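Local coordinates for protein hemin degrading factor (Pseudomonas aeruginosa, PDB 4MF9) that binds heme and is thought to traffic it within the bacterial cell and to take part in its degradation, at residues A201-E206 with K222-Q227; F289-L292 with N297-L300; G318-W323 with E344-D349. All coordinates share one frame; numbering follows the deposited sequence.

Interaction 1 (A201-E206 with K222-Q227); sequences AAALRE and KKHGAQ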
ATOM      1  N   ALA A 201       9.641 -25.933  13.263  1.00 20.16           N
ATOM      2  CA  ALA A 201       8.225 -25.633  13.494  1.00 23.60           C
ATOM      3  C   ALA A 201       7.874 -25.457  14.971  1.00 24.38           C
ATOM      4  O   ALA A 201       7.021 -24.651  15.323  1.00 22.05           O
ATOM      5  CB  ALA A 201       7.351 -26.709  12.868  1.00 20.01           C
ATOM      6  N   ALA A 202       8.491 -26.237  15.842  1.00 28.83           N
ATOM      7  CA  ALA A 202       8.268 -26.157  17.263  1.00 21.30           C
ATOM      8  C   ALA A 202       8.762 -24.849  17.880  1.00 22.87           C
ATOM      9  O   ALA A 202       8.127 -24.231  18.656  1.00 26.95           O
ATOM     10  CB  ALA A 202       8.864 -27.393  17.920  1.00 30.23           C
ATOM     11  N   ALA A 203       9.919 -24.423  17.441  1.00 22.23           N
ATOM     12  CA  ALA A 203      10.423 -23.148  17.880  1.00 27.42           C
ATOM     13  C   ALA A 203       9.554 -22.004  17.417  1.00 18.65           C
ATOM     14  O   ALA A 203       9.210 -21.199  18.177  1.00 18.57           O
ATOM     15  CB  ALA A 203      11.854 -22.949  17.406  1.00 21.17           C
ATOM     16  N   LEU A 204       9.156 -22.052  16.170  1.00 22.98           N
ATOM     17  CA  LEU A 204       8.292 -21.037  15.619  1.00 19.82           C
ATOM     18  C   LEU A 204       6.986 -20.955  16.379  1.00 16.72           C
ATOM     19  O   LEU A 204       6.636 -19.912  16.805  1.00 16.71           O
ATOM     20  CB  LEU A 204       7.981 -21.461  14.202  1.00 21.44           C
ATOM     21  CG  LEU A 204       7.385 -20.551  13.163  1.00 26.46           C
ATOM     22  CD1 LEU A 204       6.500 -21.308  12.236  1.00 19.44           C
ATOM     23  CD2 LEU A 204       6.779 -19.305  13.674  1.00 23.50           C
ATOM     24  N   ARG A 205       6.375 -22.079  16.623  1.00 13.53           N
ATOM     25  CA  ARG A 205       5.163 -22.156  17.427  1.00 18.42           C
ATOM     26  C   ARG A 205       5.375 -21.681  18.852  1.00 17.20           C
ATOM     27  O   ARG A 205       4.559 -20.989  19.405  1.00 11.86           O
ATOM     28  CB  ARG A 205       4.631 -23.575  17.457  1.00 18.26           C
ATOM     29  CG  ARG A 205       3.961 -24.105  16.232  1.00 18.63           C
ATOM     30  CD  ARG A 205       3.431 -25.525  16.467  1.00 23.71           C
ATOM     31  NE  ARG A 205       1.983 -25.440  16.483  1.00 33.31           N
ATOM     32  CZ  ARG A 205       1.174 -25.693  17.490  1.00 25.74           C
ATOM     33  NH1 ARG A 205       1.608 -26.155  18.654  1.00 29.28           N
ATOM     34  NH2 ARG A 205      -0.103 -25.511  17.309  1.00 22.81           N
ATOM     35  N   GLU A 206       6.510 -22.055  19.418  1.00 19.19           N
ATOM     36  CA  GLU A 206       6.797 -21.583  20.753  1.00 15.96           C
ATOM     37  C   GLU A 206       6.894 -20.077  20.832  1.00 12.48           C
ATOM     38  O   GLU A 206       6.225 -19.462  21.619  1.00 11.28           O
ATOM     39  CB  GLU A 206       8.072 -22.242  21.282  1.00 20.66           C
ATOM     40  CG  GLU A 206       8.356 -21.852  22.705  1.00 21.16           C
ATOM     41  CD  GLU A 206       9.484 -22.658  23.377  1.00 27.37           C
ATOM     42  OE1 GLU A 206       9.994 -23.643  22.819  1.00 24.37           O
ATOM     43  OE2 GLU A 206       9.810 -22.240  24.459  1.00 28.12           O
ATOM     44  N   LYS A 222      11.731 -13.683  10.662  1.00 19.54           N
ATOM     45  CA  LYS A 222      13.130 -13.545  10.321  1.00 24.02           C
ATOM     46  C   LYS A 222      13.945 -14.510  11.146  1.00 23.05           C
ATOM     47  O   LYS A 222      14.833 -15.126  10.687  1.00 23.88           O
ATOM     48  CB  LYS A 222      13.585 -12.090  10.508  1.00 24.12           C
ATOM     49  CG  LYS A 222      14.580 -11.679   9.450  1.00 31.15           C
ATOM     50  CD  LYS A 222      15.160 -10.298   9.676  1.00 28.77           C
ATOM     51  CE  LYS A 222      14.394  -9.225   8.954  1.00 32.66           C
ATOM     52  NZ  LYS A 222      12.956  -9.265   9.271  1.00 35.35           N
ATOM     53  N   LYS A 223      13.533 -14.673  12.378  1.00 21.87           N
ATOM     54  CA  LYS A 223      14.228 -15.508  13.299  1.00 26.02           C
ATOM     55  C   LYS A 223      14.288 -16.939  12.886  1.00 25.54           C
ATOM     56  O   LYS A 223      15.304 -17.534  13.051  1.00 23.88           O
ATOM     57  CB  LYS A 223      13.615 -15.355  14.694  1.00 24.56           C
ATOM     58  CG  LYS A 223      14.114 -16.367  15.695  1.00 25.12           C
ATOM     59  CD  LYS A 223      13.745 -15.894  17.059  1.00 27.66           C
ATOM     60  CE  LYS A 223      14.442 -16.645  18.150  1.00 31.15           C
ATOM     61  NZ  LYS A 223      15.792 -16.094  18.355  1.00 29.12           N
ATOM     62  N   HIS A 224      13.209 -17.476  12.336  1.00 24.87           N
ATOM     63  CA  HIS A 224      13.171 -18.869  11.932  1.00 23.30           C
ATOM     64  C   HIS A 224      13.317 -19.072  10.438  1.00 26.58           C
ATOM     65  O   HIS A 224      13.236 -20.144   9.932  1.00 29.27           O
ATOM     66  CB  HIS A 224      11.935 -19.558  12.499  1.00 25.79           C
ATOM     67  CG  HIS A 224      11.730 -19.315  13.954  1.00 22.05           C
ATOM     68  ND1 HIS A 224      11.026 -18.252  14.425  1.00 23.96           N
ATOM     69  CD2 HIS A 224      12.163 -19.977  15.041  1.00 28.71           C
ATOM     70  CE1 HIS A 224      11.047 -18.240  15.737  1.00 23.10           C
ATOM     71  NE2 HIS A 224      11.708 -19.292  16.141  1.00 28.76           N
ATOM     72  N   GLY A 225      13.555 -17.993   9.731  1.00 25.39           N
ATOM     73  CA  GLY A 225      13.771 -18.060   8.312  1.00 28.47           C
ATOM     74  C   GLY A 225      12.576 -18.468   7.483  1.00 23.53           C
ATOM     75  O   GLY A 225      12.731 -18.988   6.459  1.00 20.50           O
ATOM     76  N   ALA A 226      11.387 -18.208   7.979  1.00 24.45           N
ATOM     77  CA  ALA A 226      10.183 -18.662   7.288  1.00 21.83           C
ATOM     78  C   ALA A 226       9.514 -17.551   6.496  1.00 16.17           C
ATOM     79  O   ALA A 226       9.480 -16.402   6.941  1.00 15.10           O
ATOM     80  CB  ALA A 226       9.204 -19.277   8.276  1.00 18.25           C
ATOM     81  N   GLN A 227       8.975 -17.898   5.337  1.00 21.17           N
ATOM     82  CA  GLN A 227       8.065 -17.009   4.590  1.00 23.99           C
ATOM     83  C   GLN A 227       6.744 -16.870   5.346  1.00 18.61           C
ATOM     84  O   GLN A 227       6.404 -17.719   6.102  1.00 16.52           O
ATOM     85  CB  GLN A 227       7.755 -17.501   3.182  1.00 23.05           C
ATOM     86  CG  GLN A 227       8.922 -18.006   2.413  1.00 27.76           C
ATOM     87  CD  GLN A 227       9.991 -16.975   2.319  1.00 30.51           C
ATOM     88  OE1 GLN A 227      11.065 -17.117   2.856  1.00 32.96           O
ATOM     89  NE2 GLN A 227       9.670 -15.903   1.700  1.00 33.90           N
TER
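The imidazole of H224 lies flat against the backbone of helix 201-210, where residue L204 presents its CA over the middle of the ring. From L204 CA to the ring centroid is 3.9 Å, and the approach departs from the ring normal by only 8°, a CH-pi contact made by a main-chain carbon. The L204 backbone N sits over the same face, 3.8 Å from H224 NE2. A203 meets the ring at another place: its CB approaches H224 CD2 at 3.8 Å, while its carbonyl carbon reaches NE2 obliquely. Helices 201-210 and 217-224, consecutive in the chain, meet here, and the second finishes in a Schellman motif in which G225, with positive phi (67°), turns the chain toward a new helix that has Q227 as its N-cap. Set beside its own backbone N (chi1 -49°), the H224 ring reaches across to the first helix. K223 CG covers the ring face turned away from L204, offset toward the rim. No hydrogen bond crosses between 201-206 and 222-227; H224 ND1 is instead bonded to the carbonyl oxygen of L220, one turn back in its own helix, which probably helps to fix the ring's rotation.

Interaction 2 (F289-L292 with N297-L300); sequences FNVL and NLHL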
ATOM      1  N   PHE A 289     -13.631  -6.162  -6.728  1.00 12.33           N
ATOM      2  CA  PHE A 289     -14.498  -5.888  -5.598  1.00 13.31           C
ATOM      3  C   PHE A 289     -14.093  -4.539  -5.035  1.00 14.51           C
ATOM      4  O   PHE A 289     -12.901  -4.279  -4.819  1.00 16.58           O
ATOM      5  CB  PHE A 289     -14.384  -6.987  -4.539  1.00 15.74           C
ATOM      6  CG  PHE A 289     -15.267  -6.761  -3.352  1.00 16.02           C
ATOM      7  CD1 PHE A 289     -16.630  -7.032  -3.426  1.00 17.62           C
ATOM      8  CD2 PHE A 289     -14.744  -6.253  -2.170  1.00 13.96           C
ATOM      9  CE1 PHE A 289     -17.456  -6.817  -2.335  1.00 21.02           C
ATOM     10  CE2 PHE A 289     -15.562  -6.030  -1.072  1.00 17.78           C
ATOM     11  CZ  PHE A 289     -16.918  -6.321  -1.147  1.00 18.94           C
ATOM     12  N   ASN A 290     -15.074  -3.674  -4.802  1.00 12.46           N
ATOM     13  CA  ASN A 290     -14.771  -2.285  -4.498  1.00 14.00           C
ATOM     14  C   ASN A 290     -15.454  -1.745  -3.257  1.00 12.41           C
ATOM     15  O   ASN A 290     -16.630  -2.019  -3.016  1.00 14.65           O
ATOM     16  CB  ASN A 290     -15.137  -1.386  -5.702  1.00 10.89           C
ATOM     17  CG  ASN A 290     -14.534  -1.876  -6.997  1.00 14.31           C
ATOM     18  OD1 ASN A 290     -13.351  -1.639  -7.276  1.00 12.33           O
ATOM     19  ND2 ASN A 290     -15.344  -2.556  -7.814  1.00 14.77           N
ATOM     20  N   VAL A 291     -14.705  -0.981  -2.468  1.00 11.36           N
ATOM     21  CA  VAL A 291     -15.288  -0.131  -1.434  1.00 14.05           C
ATOM     22  C   VAL A 291     -15.365   1.262  -2.042  1.00 18.97           C
ATOM     23  O   VAL A 291     -14.378   1.746  -2.598  1.00 14.17           O
ATOM     24  CB  VAL A 291     -14.437  -0.113  -0.153  1.00 14.89           C
ATOM     25  CG1 VAL A 291     -15.000   0.878   0.861  1.00 13.95           C
ATOM     26  CG2 VAL A 291     -14.387  -1.502   0.453  1.00 12.56           C
ATOM     27  N   LEU A 292     -16.490   1.937  -1.894  1.00 17.73           N
ATOM     28  CA  LEU A 292     -16.687   3.203  -2.567  1.00 19.24           C
ATOM     29  C   LEU A 292     -17.334   4.253  -1.738  1.00 21.18           C
ATOM     30  O   LEU A 292     -18.397   4.724  -2.006  1.00 22.23           O
ATOM     31  CB  LEU A 292     -17.467   2.987  -3.843  1.00 17.59           C
ATOM     32  CG  LEU A 292     -16.844   2.076  -4.844  1.00 16.83           C
ATOM     33  CD1 LEU A 292     -17.923   1.730  -5.825  1.00 19.26           C
ATOM     34  CD2 LEU A 292     -15.678   2.727  -5.522  1.00 14.69           C
ATOM     35  N   ASN A 297     -11.789   4.724  -0.885  1.00 11.23           N
ATOM     36  CA  ASN A 297     -12.044   3.792  -1.942  1.00 13.05           C
ATOM     37  C   ASN A 297     -11.044   2.650  -1.943  1.00 15.05           C
ATOM     38  O   ASN A 297      -9.912   2.849  -1.649  1.00 14.34           O
ATOM     39  CB  ASN A 297     -12.007   4.472  -3.291  1.00 18.52           C
ATOM     40  CG  ASN A 297     -13.264   5.245  -3.613  1.00 20.07           C
ATOM     41  OD1 ASN A 297     -14.111   5.443  -2.802  1.00 19.14           O
ATOM     42  ND2 ASN A 297     -13.379   5.631  -4.831  1.00 22.43           N
ATOM     43  N   LEU A 298     -11.484   1.458  -2.206  1.00 14.41           N
ATOM     44  CA  LEU A 298     -10.620   0.308  -2.219  1.00 15.50           C
ATOM     45  C   LEU A 298     -10.957  -0.479  -3.462  1.00 15.03           C
ATOM     46  O   LEU A 298     -12.087  -0.747  -3.687  1.00 16.29           O
ATOM     47  CB  LEU A 298     -10.843  -0.514  -0.944  1.00 10.84           C
ATOM     48  CG  LEU A 298     -10.040  -1.797  -0.805  1.00  9.93           C
ATOM     49  CD1 LEU A 298      -8.662  -1.466  -0.305  1.00  9.46           C
ATOM     50  CD2 LEU A 298     -10.688  -2.881   0.053  1.00  9.54           C
ATOM     51  N   HIS A 299      -9.972  -0.896  -4.212  1.00 11.38           N
ATOM     52  CA  HIS A 299     -10.195  -1.660  -5.422  1.00 13.15           C
ATOM     53  C   HIS A 299      -9.393  -2.952  -5.346  1.00 11.53           C
ATOM     54  O   HIS A 299      -8.157  -2.938  -5.435  1.00 12.92           O
ATOM     55  CB  HIS A 299      -9.827  -0.816  -6.664  1.00 12.44           C
ATOM     56  CG  HIS A 299     -10.503   0.522  -6.704  1.00 11.31           C
ATOM     57  ND1 HIS A 299     -11.869   0.668  -6.810  1.00 14.76           N
ATOM     58  CD2 HIS A 299      -9.999   1.780  -6.648  1.00 15.69           C
ATOM     59  CE1 HIS A 299     -12.180   1.952  -6.815  1.00 15.83           C
ATOM     60  NE2 HIS A 299     -11.059   2.649  -6.714  1.00 20.97           N
ATOM     61  N   LEU A 300     -10.107  -4.067  -5.174  1.00 13.80           N
ATOM     62  CA  LEU A 300      -9.503  -5.387  -4.977  1.00 12.79           C
ATOM     63  C   LEU A 300      -9.743  -6.360  -6.144  1.00 15.72           C
ATOM     64  O   LEU A 300     -10.873  -6.788  -6.404  1.00 14.54           O
ATOM     65  CB  LEU A 300     -10.012  -6.003  -3.657  1.00 12.10           C
ATOM     66  CG  LEU A 300      -9.650  -7.460  -3.363  1.00 14.95           C
ATOM     67  CD1 LEU A 300      -8.144  -7.649  -3.257  1.00 13.40           C
ATOM     68  CD2 LEU A 300     -10.352  -7.982  -2.106  1.00  9.95           C
TER
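N297 faces L292 across an antiparallel beta hairpin, strand 288-293 paired with strand 296-301, at a non-hydrogen-bonded position; its CA makes a CA-H...O contact with V291 O at 3.2 Å. The hairpin belongs to a larger antiparallel sheet, in which E91 and V89 of strand 88-93 bond the outer side of 297-300 and K283 and N281 bond that of 289-292. L298 follows, in a hydrogen-bonded pair with V291: each backbone N donates to the other's O at 2.9 Å. Their CB atoms are 3.7 Å apart, and L298 also touches F252 of helix 247-258, which covers this face. H299 points to the opposite face, shared with N290 and L292, and the L292 CD2 methyl lies 3.8 Å from its CE1. The imidazole and N290 amide planes are 64° apart, and H299 ND1, tilted from the amide plane, donates at 2.8 Å to N290 OD1, which lies in the ring plane; N290 ND2 is bonded to K283 O. L300 returns to the helix side, opposite F289, whose ring heads away to an edge-to-face meeting with W284. Here the second hydrogen-bonded pair closes, L300 N and O each 2.8 Å from F289 O and N.

Interaction 3 (G318-W323 with E344-D349); sequences GIVTSW and EPERDD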
ATOM      1  N   GLY A 318      -3.678  -8.856  24.370  1.00 29.48           N
ATOM      2  CA  GLY A 318      -4.449 -10.074  24.146  1.00 22.51           C
ATOM      3  C   GLY A 318      -4.441 -10.554  22.698  1.00 26.11           C
ATOM      4  O   GLY A 318      -3.705 -10.032  21.865  1.00 22.31           O
ATOM      5  N   ILE A 319      -5.223 -11.561  22.385  1.00 21.46           N
ATOM      6  CA  ILE A 319      -5.263 -12.056  21.044  1.00 21.13           C
ATOM      7  C   ILE A 319      -5.752 -11.053  19.981  1.00 16.34           C
ATOM      8  O   ILE A 319      -6.712 -10.442  20.158  1.00 14.87           O
ATOM      9  CB  ILE A 319      -6.114 -13.303  21.001  1.00 18.99           C
ATOM     10  CG1 ILE A 319      -5.544 -14.301  22.021  1.00 22.60           C
ATOM     11  CG2 ILE A 319      -6.265 -13.824  19.600  1.00 14.61           C
ATOM     12  CD1 ILE A 319      -4.680 -15.382  21.484  1.00 20.88           C
ATOM     13  N   VAL A 320      -5.048 -11.003  18.871  1.00 15.92           N
ATOM     14  CA  VAL A 320      -5.462 -10.165  17.746  1.00 14.82           C
ATOM     15  C   VAL A 320      -5.774 -11.045  16.551  1.00 11.20           C
ATOM     16  O   VAL A 320      -4.926 -11.811  16.098  1.00 13.57           O
ATOM     17  CB  VAL A 320      -4.374  -9.133  17.331  1.00 16.15           C
ATOM     18  CG1 VAL A 320      -4.821  -8.364  16.053  1.00 12.55           C
ATOM     19  CG2 VAL A 320      -4.098  -8.163  18.452  1.00 15.68           C
ATOM     20  N   THR A 321      -6.987 -10.918  16.032  1.00 11.61           N
ATOM     21  CA  THR A 321      -7.409 -11.705  14.885  1.00 11.47           C
ATOM     22  C   THR A 321      -7.399 -10.857  13.617  1.00 11.69           C
ATOM     23  O   THR A 321      -7.856  -9.720  13.626  1.00 12.22           O
ATOM     24  CB  THR A 321      -8.826 -12.247  15.100  1.00 12.37           C
ATOM     25  OG1 THR A 321      -8.902 -12.849  16.402  1.00 14.01           O
ATOM     26  CG2 THR A 321      -9.162 -13.283  14.041  1.00 11.01           C
ATOM     27  N   SER A 322      -6.884 -11.419  12.529  1.00 12.66           N
ATOM     28  CA  SER A 322      -6.817 -10.718  11.252  1.00 12.15           C
ATOM     29  C   SER A 322      -7.104 -11.708  10.143  1.00 11.86           C
ATOM     30  O   SER A 322      -7.014 -12.917  10.359  1.00 10.90           O
ATOM     31  CB  SER A 322      -5.424 -10.128  11.044  1.00 10.33           C
ATOM     32  OG  SER A 322      -4.451 -11.158  11.019  1.00  9.97           O
ATOM     33  N   TRP A 323      -7.468 -11.193   8.968  1.00 10.46           N
ATOM     34  CA  TRP A 323      -7.510 -11.982   7.742  1.00  8.97           C
ATOM     35  C   TRP A 323      -6.415 -11.444   6.832  1.00 10.42           C
ATOM     36  O   TRP A 323      -6.247 -10.227   6.713  1.00  9.73           O
ATOM     37  CB  TRP A 323      -8.863 -11.834   7.040  1.00 11.18           C
ATOM     38  CG  TRP A 323      -9.966 -12.649   7.659  1.00 12.60           C
ATOM     39  CD1 TRP A 323     -10.053 -13.076   8.958  1.00 13.44           C
ATOM     40  CD2 TRP A 323     -11.128 -13.148   6.994  1.00 13.52           C
ATOM     41  NE1 TRP A 323     -11.216 -13.799   9.140  1.00 14.45           N
ATOM     42  CE2 TRP A 323     -11.891 -13.853   7.948  1.00 12.76           C
ATOM     43  CE3 TRP A 323     -11.610 -13.047   5.682  1.00 14.03           C
ATOM     44  CZ2 TRP A 323     -13.097 -14.468   7.630  1.00 16.81           C
ATOM     45  CZ3 TRP A 323     -12.810 -13.661   5.369  1.00 15.85           C
ATOM     46  CH2 TRP A 323     -13.542 -14.363   6.341  1.00 14.06           C
ATOM     47  N   GLU A 344      -6.181  -1.349  24.084  1.00 40.83           N
ATOM     48  CA  GLU A 344      -7.451  -1.989  24.084  1.00 40.16           C
ATOM     49  C   GLU A 344      -7.305  -3.362  23.423  1.00 37.54           C
ATOM     50  O   GLU A 344      -6.490  -3.559  22.551  1.00 38.06           O
ATOM     51  CB  GLU A 344      -8.514  -1.166  23.377  1.00 40.80           C
ATOM     52  CG  GLU A 344      -8.281   0.319  23.251  1.00 40.76           C
ATOM     53  CD  GLU A 344      -9.444   0.956  22.553  1.00 47.44           C
ATOM     54  OE1 GLU A 344      -9.813   0.532  21.464  1.00 44.47           O
ATOM     55  OE2 GLU A 344     -10.058   1.826  23.142  1.00 56.72           O
ATOM     56  N   PRO A 345      -8.096  -4.288  23.888  1.00 38.57           N
ATOM     57  CA  PRO A 345      -8.229  -5.595  23.268  1.00 38.02           C
ATOM     58  C   PRO A 345      -9.094  -5.452  22.032  1.00 34.47           C
ATOM     59  O   PRO A 345      -9.753  -4.445  21.923  1.00 35.55           O
ATOM     60  CB  PRO A 345      -8.986  -6.374  24.326  1.00 33.86           C
ATOM     61  CG  PRO A 345      -9.800  -5.355  24.979  1.00 33.80           C
ATOM     62  CD  PRO A 345      -8.898  -4.197  25.107  1.00 33.52           C
ATOM     63  N   GLU A 346      -9.143  -6.420  21.151  1.00 30.67           N
ATOM     64  CA  GLU A 346      -9.961  -6.293  19.982  1.00 27.47           C
ATOM     65  C   GLU A 346     -11.408  -6.388  20.385  1.00 30.65           C
ATOM     66  O   GLU A 346     -11.700  -6.838  21.452  1.00 33.06           O
ATOM     67  CB  GLU A 346      -9.558  -7.285  18.875  1.00 25.85           C
ATOM     68  CG  GLU A 346     -10.035  -8.728  19.023  1.00 24.31           C
ATOM     69  CD  GLU A 346      -9.513  -9.668  17.956  1.00 23.53           C
ATOM     70  OE1 GLU A 346      -8.972  -9.219  16.970  1.00 13.87           O
ATOM     71  OE2 GLU A 346      -9.623 -10.882  18.121  1.00 20.86           O
ATOM     72  N   ARG A 347     -12.307  -5.920  19.543  1.00 24.43           N
ATOM     73  CA  ARG A 347     -13.717  -5.898  19.858  1.00 27.21           C
ATOM     74  C   ARG A 347     -14.383  -7.233  19.578  1.00 28.27           C
ATOM     75  O   ARG A 347     -13.965  -7.936  18.722  1.00 25.90           O
ATOM     76  CB  ARG A 347     -14.431  -4.741  19.166  1.00 25.94           C
ATOM     77  CG  ARG A 347     -13.611  -3.488  19.162  1.00 30.82           C
ATOM     78  CD  ARG A 347     -14.278  -2.245  18.661  1.00 31.64           C
ATOM     79  NE  ARG A 347     -15.475  -2.427  17.869  1.00 32.57           N
ATOM     80  CZ  ARG A 347     -16.451  -1.542  17.802  1.00 30.57           C
ATOM     81  NH1 ARG A 347     -16.357  -0.378  18.413  1.00 39.18           N
ATOM     82  NH2 ARG A 347     -17.498  -1.811  17.108  1.00 29.87           N
ATOM     83  N   ASP A 348     -15.394  -7.584  20.334  1.00 25.81           N
ATOM     84  CA  ASP A 348     -16.042  -8.857  20.178  1.00 23.78           C
ATOM     85  C   ASP A 348     -16.729  -8.992  18.848  1.00 26.61           C
ATOM     86  O   ASP A 348     -16.744 -10.024  18.291  1.00 25.54           O
ATOM     87  CB  ASP A 348     -17.052  -9.097  21.323  1.00 22.67           C
ATOM     88  CG  ASP A 348     -16.450  -8.944  22.715  1.00 35.16           C
ATOM     89  OD1 ASP A 348     -17.124  -8.553  23.670  1.00 42.56           O
ATOM     90  OD2 ASP A 348     -15.293  -9.213  22.897  1.00 39.70           O
ATOM     91  N   ASP A 349     -17.289  -7.921  18.353  1.00 25.44           N
ATOM     92  CA  ASP A 349     -18.013  -7.971  17.118  1.00 29.63           C
ATOM     93  C   ASP A 349     -17.094  -8.324  15.955  1.00 24.61           C
ATOM     94  O   ASP A 349     -17.415  -9.093  15.096  1.00 23.03           O
ATOM     95  CB  ASP A 349     -18.912  -6.700  16.893  1.00 32.47           C
ATOM     96  CG  ASP A 349     -18.131  -5.391  16.844  1.00 33.23           C
ATOM     97  OD1 ASP A 349     -18.748  -4.311  16.912  1.00 32.79           O
ATOM     98  OD2 ASP A 349     -16.908  -5.434  16.777  1.00 30.70           O
TER
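E346 OE2 is gripped from two directions: T321 OG1 donates at 2.7 Å to the syn lone pair of OE2, and R351 NE, from helix 348-355, forms a salt bridge to the same oxygen. The other carboxylate oxygen takes the backbone amide of T321, with N to OE1 at 2.8 Å and an almost straight angle of 170° at the hydrogen. That donor also comes from the syn side, though 29° out of the carboxylate plane. One threonine thus holds both oxygens, the first through its hydroxyl and the second through its main chain, and this should fix the rotation of the carboxylate. Two torsions direct the groups at each other. E346 CG sits between its own backbone N and carbonyl carbon (chi1 79°), beyond which the chain is extended, while T321 places OG1 beside its backbone N, on the same side as the amide donor. The E346 side chain is buried, and the arginine would probably stabilise its negative charge. The I319 carbonyl oxygen, 3.6 Å from E346 OE2, is weakly bonded by R351 NH2. Next along the chain, R347 stands at the N-cap position of helix 348-355 and its NH2 forms a salt bridge with D349 OD1. The carboxylate therefore ties the approach to that helix to the start of strand 320-326, where V320 touches the heme and lines the pocket of this HemS-like fold together with T214, F337 and R340.

How the interactions relate
Followed from the N terminus, the three contacts come in series, each closing before the next opens, so none nests within or crosses another. Interaction 1 closes a loop of 15 residues, mostly helical, and joins two helices at the edge of the molecule. Interaction 2 is the tight hairpin, four residues between its segments, near one edge of one of the two large antiparallel sheets. Interaction 3 spans 20 residues, ten of them strand, and links the other sheet to the segment leading into the last helix, 348-355, beside the heme. Interactions 2 and 3 come within about 9 Å at their nearest atoms, interactions 1 and 3 within about 11 Å, and interactions 1 and 2 stay about 20 Å apart.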